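Local coordinates for protein GH26C (PDB 6Q78) that probably hydrolyses beta-1,4-mannosidic linkages in mannans, as a family 26 glycoside hydrolase with endo-mannanase activity and a TIM-barrel fold, at residues E52-M57 and E65-F70. Sequence-based numbering, arbitrary orientation.
Sequences ETRSFM and ETVALF
A 3-10 turn and the Met57 that follows it pack on helix 64-76, which precedes the first strand (81-86) of the (beta/alpha)8 barrel, with Val67 fitted between Thr53, Arg54 and Met57. Met57 lays CG over one face of the Phe70 ring in a CH-pi contact, 4.1 Å from its centroid and 15° off the normal, while SD makes an oblique Met-aromatic contact with the ring and reaches Val67 CG2 at 3.7 Å. A bend at the last torsion (chi3 63°) carries CE to the backbone of the helix, near Val67 CA and Thr66 O. Thr53 turns its methyl inward: CG2, anti to the backbone N, lies 3.5 Å from Phe70 CD1, and its CB meets Val67 CG1. Its hydroxyl bonds instead to Pro50 O.

The other branch of Val67 serves Arg54, whose chain, extended from CG to NE, crosses Val67 at about a right angle and brings the centre of the guanidinium over Val67 CG2, with CZ 3.5 Å from that methyl. NH1 of that group donates to Pro60 O and Ala62 O in the connecting loop. An alanine in place of Arg54 would probably leave those two carbonyls without this donor and uncover Val67 CG2 on that side. No hydrogen bond links the two segments; they are held largely by van der Waals contacts. Beyond them, Leu266 of barrel strand 265-269 packs on Met57, Thr66 and Leu69, while Phe56 meets Phe48 and Val328 in loops.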
ATOM      1  N   GLU A  52     -11.045 -18.721  13.222  1.00 19.07           N
ATOM      2  CA  GLU A  52     -10.341 -19.451  12.173  1.00 21.00           C
ATOM      3  C   GLU A  52      -9.487 -18.573  11.266  1.00 19.48           C
ATOM      4  O   GLU A  52      -8.867 -19.104  10.340  1.00 19.41           O
ATOM      5  CB  GLU A  52     -11.361 -20.189  11.296  1.00 24.55           C
ATOM      6  CG  GLU A  52     -12.226 -21.184  12.064  1.00 32.26           C
ATOM      7  CD  GLU A  52     -13.439 -21.665  11.277  1.00 36.82           C
ATOM      8  OE1 GLU A  52     -13.834 -20.995  10.299  1.00 32.27           O
ATOM      9  OE2 GLU A  52     -14.001 -22.723  11.651  1.00 47.94           O
ATOM     10  N   THR A  53      -9.418 -17.264  11.514  1.00 17.34           N
ATOM     11  CA  THR A  53      -8.737 -16.356  10.594  1.00 15.12           C
ATOM     12  C   THR A  53      -7.289 -16.773  10.348  1.00 14.59           C
ATOM     13  O   THR A  53      -6.788 -16.648   9.225  1.00 14.21           O
ATOM     14  CB  THR A  53      -8.795 -14.925  11.135  1.00 14.11           C
ATOM     15  OG1 THR A  53     -10.166 -14.533  11.256  1.00 15.68           O
ATOM     16  CG2 THR A  53      -8.090 -13.932  10.163  1.00 13.29           C
ATOM     17  N   ARG A  54      -6.594 -17.224  11.394  1.00 16.09           N
ATOM     18  CA  ARG A  54      -5.192 -17.603  11.253  1.00 14.47           C
ATOM     19  C   ARG A  54      -4.981 -18.616  10.143  1.00 17.25           C
ATOM     20  O   ARG A  54      -3.919 -18.612   9.507  1.00 17.94           O
ATOM     21  CB  ARG A  54      -4.685 -18.198  12.571  1.00 17.04           C
ATOM     22  CG  ARG A  54      -4.551 -17.150  13.683  1.00 19.26           C
ATOM     23  CD  ARG A  54      -4.125 -17.774  15.019  1.00 15.54           C
ATOM     24  NE  ARG A  54      -4.062 -16.720  16.026  1.00 16.12           N
ATOM     25  CZ  ARG A  54      -2.994 -15.944  16.226  1.00 16.40           C
ATOM     26  NH1 ARG A  54      -1.873 -16.146  15.527  1.00 14.77           N
ATOM     27  NH2 ARG A  54      -3.039 -14.970  17.141  1.00 19.89           N
ATOM     28  N   SER A  55      -5.963 -19.487   9.894  1.00 18.09           N
ATOM     29  CA  SER A  55      -5.789 -20.523   8.884  1.00 17.18           C
ATOM     30  C   SER A  55      -5.812 -19.971   7.462  1.00 16.79           C
ATOM     31  O   SER A  55      -5.515 -20.720   6.520  1.00 18.98           O
ATOM     32  CB  SER A  55      -6.833 -21.636   9.065  1.00 24.11           C
ATOM     33  OG  SER A  55      -8.120 -21.189   8.654  1.00 29.48           O
ATOM     34  N   PHE A  56      -6.136 -18.684   7.291  1.00 15.76           N
ATOM     35  CA  PHE A  56      -6.195 -18.049   5.980  1.00 16.25           C
ATOM     36  C   PHE A  56      -5.093 -17.032   5.769  1.00 14.07           C
ATOM     37  O   PHE A  56      -5.096 -16.342   4.740  1.00 13.98           O
ATOM     38  CB  PHE A  56      -7.562 -17.396   5.781  1.00 15.48           C
ATOM     39  CG  PHE A  56      -8.660 -18.383   5.819  1.00 17.14           C
ATOM     40  CD1 PHE A  56      -8.860 -19.231   4.751  1.00 18.08           C
ATOM     41  CD2 PHE A  56      -9.428 -18.549   6.969  1.00 19.61           C
ATOM     42  CE1 PHE A  56      -9.853 -20.183   4.790  1.00 23.69           C
ATOM     43  CE2 PHE A  56     -10.410 -19.512   7.008  1.00 23.00           C
ATOM     44  CZ  PHE A  56     -10.619 -20.314   5.923  1.00 20.50           C
ATOM     45  N   MET A  57      -4.157 -16.937   6.705  1.00 14.72           N
ATOM     46  CA  MET A  57      -3.110 -15.922   6.717  1.00 12.43           C
ATOM     47  C   MET A  57      -1.756 -16.492   6.305  1.00 12.70           C
ATOM     48  O   MET A  57      -1.442 -17.657   6.567  1.00 13.61           O
ATOM     49  CB  MET A  57      -2.971 -15.310   8.104  1.00 11.78           C
ATOM     50  CG  MET A  57      -4.198 -14.512   8.465  1.00 12.71           C
ATOM     51  SD  MET A  57      -4.155 -13.884  10.161  1.00 14.91           S
ATOM     52  CE  MET A  57      -2.717 -12.772  10.083  1.00 15.12           C
ATOM     53  N   GLU A  65      -3.486  -8.677  17.142  1.00 11.79           N
ATOM     54  CA  GLU A  65      -3.989  -7.495  16.445  1.00 11.27           C
ATOM     55  C   GLU A  65      -3.809  -7.619  14.935  1.00  8.26           C
ATOM     56  O   GLU A  65      -4.584  -7.028  14.172  1.00  8.87           O
ATOM     57  CB  GLU A  65      -3.270  -6.227  16.928  1.00 11.72           C
ATOM     58  CG  GLU A  65      -3.606  -5.793  18.363  1.00 12.09           C
ATOM     59  CD  GLU A  65      -3.038  -6.706  19.444  1.00 15.52           C
ATOM     60  OE1 GLU A  65      -2.069  -7.477  19.234  1.00 13.42           O
ATOM     61  OE2 GLU A  65      -3.591  -6.676  20.569  1.00 20.67           O
ATOM     62  N   THR A  66      -2.770  -8.354  14.474  1.00  9.10           N
ATOM     63  CA  THR A  66      -2.572  -8.558  13.042  1.00  9.02           C
ATOM     64  C   THR A  66      -3.638  -9.494  12.485  1.00  9.58           C
ATOM     65  O   THR A  66      -4.157  -9.258  11.390  1.00 10.15           O
ATOM     66  CB  THR A  66      -1.157  -9.112  12.808  1.00  9.75           C
ATOM     67  OG1 THR A  66      -0.199  -8.223  13.395  1.00  8.66           O
ATOM     68  CG2 THR A  66      -0.834  -9.275  11.322  1.00 10.43           C
ATOM     69  N   VAL A  67      -3.979 -10.543  13.234  1.00 10.47           N
ATOM     70  CA  VAL A  67      -5.086 -11.429  12.865  1.00 11.56           C
ATOM     71  C   VAL A  67      -6.390 -10.633  12.795  1.00 12.64           C
ATOM     72  O   VAL A  67      -7.191 -10.775  11.850  1.00 11.02           O
ATOM     73  CB  VAL A  67      -5.191 -12.584  13.884  1.00 11.04           C
ATOM     74  CG1 VAL A  67      -6.434 -13.474  13.573  1.00 12.12           C
ATOM     75  CG2 VAL A  67      -3.907 -13.448  13.875  1.00 13.16           C
ATOM     76  N   ALA A  68      -6.635  -9.793  13.812  1.00 10.24           N
ATOM     77  CA  ALA A  68      -7.861  -8.994  13.799  1.00 10.29           C
ATOM     78  C   ALA A  68      -7.890  -8.065  12.589  1.00 11.38           C
ATOM     79  O   ALA A  68      -8.940  -7.904  11.946  1.00 10.52           O
ATOM     80  CB  ALA A  68      -7.987  -8.199  15.097  1.00 11.13           C
ATOM     81  N   LEU A  69      -6.750  -7.440  12.256  1.00  8.54           N
ATOM     82  CA  LEU A  69      -6.727  -6.580  11.074  1.00  7.89           C
ATOM     83  C   LEU A  69      -7.142  -7.344   9.815  1.00 10.44           C
ATOM     84  O   LEU A  69      -7.953  -6.851   9.013  1.00  9.59           O
ATOM     85  CB  LEU A  69      -5.354  -5.942  10.923  1.00  7.34           C
ATOM     86  CG  LEU A  69      -5.185  -5.103   9.662  1.00  7.94           C
ATOM     87  CD1 LEU A  69      -6.075  -3.881   9.629  1.00  9.22           C
ATOM     88  CD2 LEU A  69      -3.730  -4.689   9.504  1.00 10.92           C
ATOM     89  N   PHE A  70      -6.592  -8.545   9.614  1.00  8.72           N
ATOM     90  CA  PHE A  70      -6.967  -9.324   8.439  1.00  9.14           C
ATOM     91  C   PHE A  70      -8.468  -9.606   8.445  1.00 10.20           C
ATOM     92  O   PHE A  70      -9.164  -9.373   7.445  1.00 11.63           O
ATOM     93  CB  PHE A  70      -6.146 -10.621   8.401  1.00 11.40           C
ATOM     94  CG  PHE A  70      -6.400 -11.462   7.192  1.00 10.20           C
ATOM     95  CD1 PHE A  70      -7.534 -12.272   7.119  1.00 12.96           C
ATOM     96  CD2 PHE A  70      -5.491 -11.447   6.122  1.00 11.84           C
ATOM     97  CE1 PHE A  70      -7.761 -13.081   5.996  1.00 12.31           C
ATOM     98  CE2 PHE A  70      -5.709 -12.252   5.024  1.00 12.78           C
ATOM     99  CZ  PHE A  70      -6.859 -13.059   4.944  1.00 11.72           C
TER